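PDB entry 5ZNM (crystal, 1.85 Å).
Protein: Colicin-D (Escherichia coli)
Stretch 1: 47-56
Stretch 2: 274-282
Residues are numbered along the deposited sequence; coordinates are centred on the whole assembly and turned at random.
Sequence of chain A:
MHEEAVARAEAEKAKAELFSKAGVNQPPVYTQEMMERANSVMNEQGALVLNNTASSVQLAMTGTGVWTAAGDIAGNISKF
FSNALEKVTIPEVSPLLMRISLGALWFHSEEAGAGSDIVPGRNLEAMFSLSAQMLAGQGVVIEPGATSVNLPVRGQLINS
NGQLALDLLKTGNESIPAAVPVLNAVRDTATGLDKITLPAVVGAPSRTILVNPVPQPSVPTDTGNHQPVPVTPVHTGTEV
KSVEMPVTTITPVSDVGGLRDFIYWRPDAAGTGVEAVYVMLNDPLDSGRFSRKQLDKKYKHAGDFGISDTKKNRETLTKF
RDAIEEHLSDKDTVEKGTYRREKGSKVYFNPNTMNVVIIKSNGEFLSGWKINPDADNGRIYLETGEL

Stretch 1, residues 47-56: ALVLNNTASS
Stretch 2, residues 274-282: VEAVYVMLN

The unusual feature of this contact is a carboxylate that takes a hydrogen bond from the backbone of a tight turn. E275 reaches from a strand to the backbone of S55, and S55 N donates a hydrogen bond to E275 OE2 at 2.7 Å, with an N-H...O angle of 173°. The bond is short and nearly straight. S55 OG lies 3.1 Å from E275 OE1, so the serine hydroxyl faces the other carboxylate oxygen.

The turn is a type II beta turn from T53 to S56. A54 has phi/psi -70/144 and S55 has 61/34. The positive phi of S55 belongs to the third position of such a turn. The S56 side chain, chi1 64° (p), folds back on the turn: S56 OG donates to T53 O at 2.7 Å. S55 has chi1 -64° (m). Its CA-to-CB bond points away overall, yet the side chain still touches E275. The CA-to-CB bond of A54 points sideways. A54 CA is 3.4 Å and A54 CB 3.8 Å from E275 OE2, so the carboxylate packs against A54.

The CA-to-CB bond of E275 points toward the other stretch, and the side chain uses chi1 55° (p), chi2 174° (t) and chi3 39°. The extended chi2 helps carry the acid across the gap; the A54 and E275 CA atoms are 7.7 Å apart. E275 has the largest area covered in the contact, 62 Å², but remains partly exposed. Its OE2 also has a hydrogen-bond partner elsewhere in the structure.

The rest of the contact is apolar. V49 to N51 lie in a strand, and 274-281 form one extended strand. The end-to-end directions of the touching parts, CA 48 to 55 against CA 275 to 281, differ by 146°, so they run roughly antiparallel. L48 is nearest L281 (CA to CA 10.0 Å), and L50 is nearest V279 (CA to CA 9.1 Å). These separations are too wide for backbone pairing, and side chains fill the space.

The CA-to-CB bonds of L50, chi1 -68° (m) and chi2 159° (t), and V279, chi1 -178° (t), each point toward the other stretch. L50 CD2 meets V279 CG2 at 4.1 Å. The CA-to-CB bond of L48, chi1 -75° (m) and chi2 170° (t), also points toward the other stretch. That of L281 points sideways, with chi1 -93° between wells and chi2 78° (p), but the side-chain end comes nearer. L48 CD1 and L281 CD2 are 4.2 Å apart. All four residues are buried, which suits their aliphatic side chains.

V49 and N51 alternate with the leucines and are out of reach, as are A276, Y278 and M280 in the other strand. The contact buries 253 Å², both sides summed.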

# COMPACT_ATOMS: atom_id res chain seq x y z
N ALA A 47 -4.97 -0.72 -23.60
CA ALA A 47 -5.75 -1.36 -22.54
C ALA A 47 -5.69 -0.54 -21.26
O ALA A 47 -4.64 -0.03 -20.87
CB ALA A 47 -5.23 -2.78 -22.28
N LEU A 48 -6.85 -0.40 -20.62
CA LEU A 48 -6.96 0.14 -19.26
C LEU A 48 -7.47 -0.98 -18.38
O LEU A 48 -8.53 -1.55 -18.65
CB LEU A 48 -7.92 1.32 -19.20
CG LEU A 48 -7.49 2.68 -19.74
CD1 LEU A 48 -8.72 3.56 -19.77
CD2 LEU A 48 -6.41 3.28 -18.84
N VAL A 49 -6.72 -1.30 -17.32
CA VAL A 49 -7.06 -2.43 -16.46
C VAL A 49 -7.31 -1.94 -15.04
O VAL A 49 -6.51 -1.16 -14.49
CB VAL A 49 -5.95 -3.50 -16.47
CG1 VAL A 49 -6.36 -4.72 -15.62
CG2 VAL A 49 -5.60 -3.88 -17.90
N LEU A 50 -8.43 -2.38 -14.48
CA LEU A 50 -8.72 -2.34 -13.05
C LEU A 50 -8.34 -3.68 -12.43
O LEU A 50 -8.69 -4.74 -12.97
CB LEU A 50 -10.20 -2.08 -12.80
CG LEU A 50 -10.76 -0.71 -13.16
CD1 LEU A 50 -12.27 -0.78 -13.33
CD2 LEU A 50 -10.36 0.28 -12.07
N ASN A 51 -7.65 -3.65 -11.30
CA ASN A 51 -7.40 -4.87 -10.55
C ASN A 51 -8.41 -4.97 -9.41
O ASN A 51 -8.78 -3.96 -8.81
CB ASN A 51 -5.97 -4.88 -9.99
CG ASN A 51 -4.94 -5.07 -11.08
OD1 ASN A 51 -5.24 -5.62 -12.15
ND2 ASN A 51 -3.70 -4.63 -10.81
N ASN A 52 -8.86 -6.19 -9.11
CA ASN A 52 -9.77 -6.37 -7.99
C ASN A 52 -9.01 -6.61 -6.67
O ASN A 52 -9.46 -7.38 -5.83
CB ASN A 52 -10.77 -7.49 -8.26
CG ASN A 52 -11.97 -7.02 -9.09
OD1 ASN A 52 -12.89 -7.79 -9.38
ND2 ASN A 52 -11.97 -5.75 -9.46
N THR A 53 -7.87 -5.96 -6.49
CA THR A 53 -7.20 -5.86 -5.20
C THR A 53 -8.07 -5.08 -4.22
O THR A 53 -8.34 -3.89 -4.43
CB THR A 53 -5.87 -5.14 -5.40
OG1 THR A 53 -5.19 -5.74 -6.52
CG2 THR A 53 -5.00 -5.25 -4.14
N ALA A 54 -8.52 -5.72 -3.15
CA ALA A 54 -9.54 -5.10 -2.32
C ALA A 54 -8.97 -3.90 -1.56
O ALA A 54 -7.81 -3.91 -1.13
CB ALA A 54 -10.12 -6.11 -1.34
N SER A 55 -9.81 -2.87 -1.39
CA SER A 55 -9.48 -1.70 -0.57
C SER A 55 -8.25 -0.96 -1.10
O SER A 55 -7.47 -0.42 -0.33
CB SER A 55 -9.26 -2.09 0.90
OG SER A 55 -10.46 -2.60 1.46
N SER A 56 -8.06 -0.94 -2.41
CA SER A 56 -6.86 -0.37 -2.98
C SER A 56 -7.18 0.92 -3.73
O SER A 56 -8.31 1.16 -4.16
CB SER A 56 -6.18 -1.37 -3.93
OG SER A 56 -7.00 -1.67 -5.06
N VAL A 274 -18.65 -7.60 -0.48
CA VAL A 274 -18.41 -6.73 -1.63
C VAL A 274 -18.04 -5.32 -1.17
O VAL A 274 -18.35 -4.90 -0.05
CB VAL A 274 -19.63 -6.66 -2.59
CG1 VAL A 274 -19.95 -8.04 -3.16
CG2 VAL A 274 -20.84 -6.09 -1.89
N GLU A 275 -17.38 -4.59 -2.07
CA GLU A 275 -17.03 -3.20 -1.81
C GLU A 275 -17.18 -2.39 -3.09
O GLU A 275 -16.85 -2.87 -4.18
CB GLU A 275 -15.60 -3.04 -1.27
CG GLU A 275 -14.53 -3.66 -2.13
CD GLU A 275 -13.12 -3.34 -1.62
OE1 GLU A 275 -12.89 -3.34 -0.39
OE2 GLU A 275 -12.24 -3.11 -2.47
N ALA A 276 -17.70 -1.18 -2.95
CA ALA A 276 -17.92 -0.30 -4.09
C ALA A 276 -16.64 0.49 -4.39
O ALA A 276 -15.96 0.96 -3.48
CB ALA A 276 -19.07 0.67 -3.81
N VAL A 277 -16.34 0.62 -5.68
CA VAL A 277 -15.14 1.30 -6.16
C VAL A 277 -15.59 2.44 -7.07
O VAL A 277 -16.37 2.22 -8.01
CB VAL A 277 -14.23 0.33 -6.93
CG1 VAL A 277 -12.92 1.00 -7.35
CG2 VAL A 277 -13.95 -0.92 -6.11
N TYR A 278 -15.09 3.64 -6.81
CA TYR A 278 -15.37 4.81 -7.64
C TYR A 278 -14.22 4.98 -8.61
O TYR A 278 -13.05 4.94 -8.21
CB TYR A 278 -15.57 6.05 -6.77
CG TYR A 278 -15.75 7.35 -7.53
CD1 TYR A 278 -16.77 7.50 -8.47
CD2 TYR A 278 -14.92 8.44 -7.29
CE1 TYR A 278 -16.94 8.68 -9.16
CE2 TYR A 278 -15.08 9.64 -7.99
CZ TYR A 278 -16.09 9.75 -8.92
OH TYR A 278 -16.26 10.93 -9.60
N VAL A 279 -14.54 5.14 -9.90
CA VAL A 279 -13.54 5.12 -10.96
C VAL A 279 -13.70 6.40 -11.79
O VAL A 279 -14.82 6.80 -12.12
CB VAL A 279 -13.70 3.86 -11.84
CG1 VAL A 279 -12.63 3.84 -12.92
CG2 VAL A 279 -13.62 2.59 -10.96
N MET A 280 -12.57 7.04 -12.09
CA MET A 280 -12.56 8.32 -12.80
C MET A 280 -11.63 8.21 -13.99
O MET A 280 -10.53 7.66 -13.87
CB MET A 280 -12.09 9.48 -11.90
CG MET A 280 -12.96 9.76 -10.69
SD MET A 280 -12.04 10.42 -9.29
CE MET A 280 -11.65 8.95 -8.33
N LEU A 281 -12.05 8.74 -15.13
CA LEU A 281 -11.26 8.67 -16.35
C LEU A 281 -10.85 10.07 -16.79
O LEU A 281 -11.37 11.08 -16.30
CB LEU A 281 -12.02 7.96 -17.48
CG LEU A 281 -11.76 6.45 -17.60
CD1 LEU A 281 -12.54 5.70 -16.56
CD2 LEU A 281 -12.10 5.93 -18.99
N ASN A 282 -9.87 10.12 -17.67
CA ASN A 282 -9.46 11.41 -18.22
C ASN A 282 -10.59 12.02 -19.05
O ASN A 282 -11.37 11.32 -19.70
CB ASN A 282 -8.21 11.27 -19.10
CG ASN A 282 -8.42 10.32 -20.25
OD1 ASN A 282 -8.36 9.10 -20.07
ND2 ASN A 282 -8.67 10.86 -21.45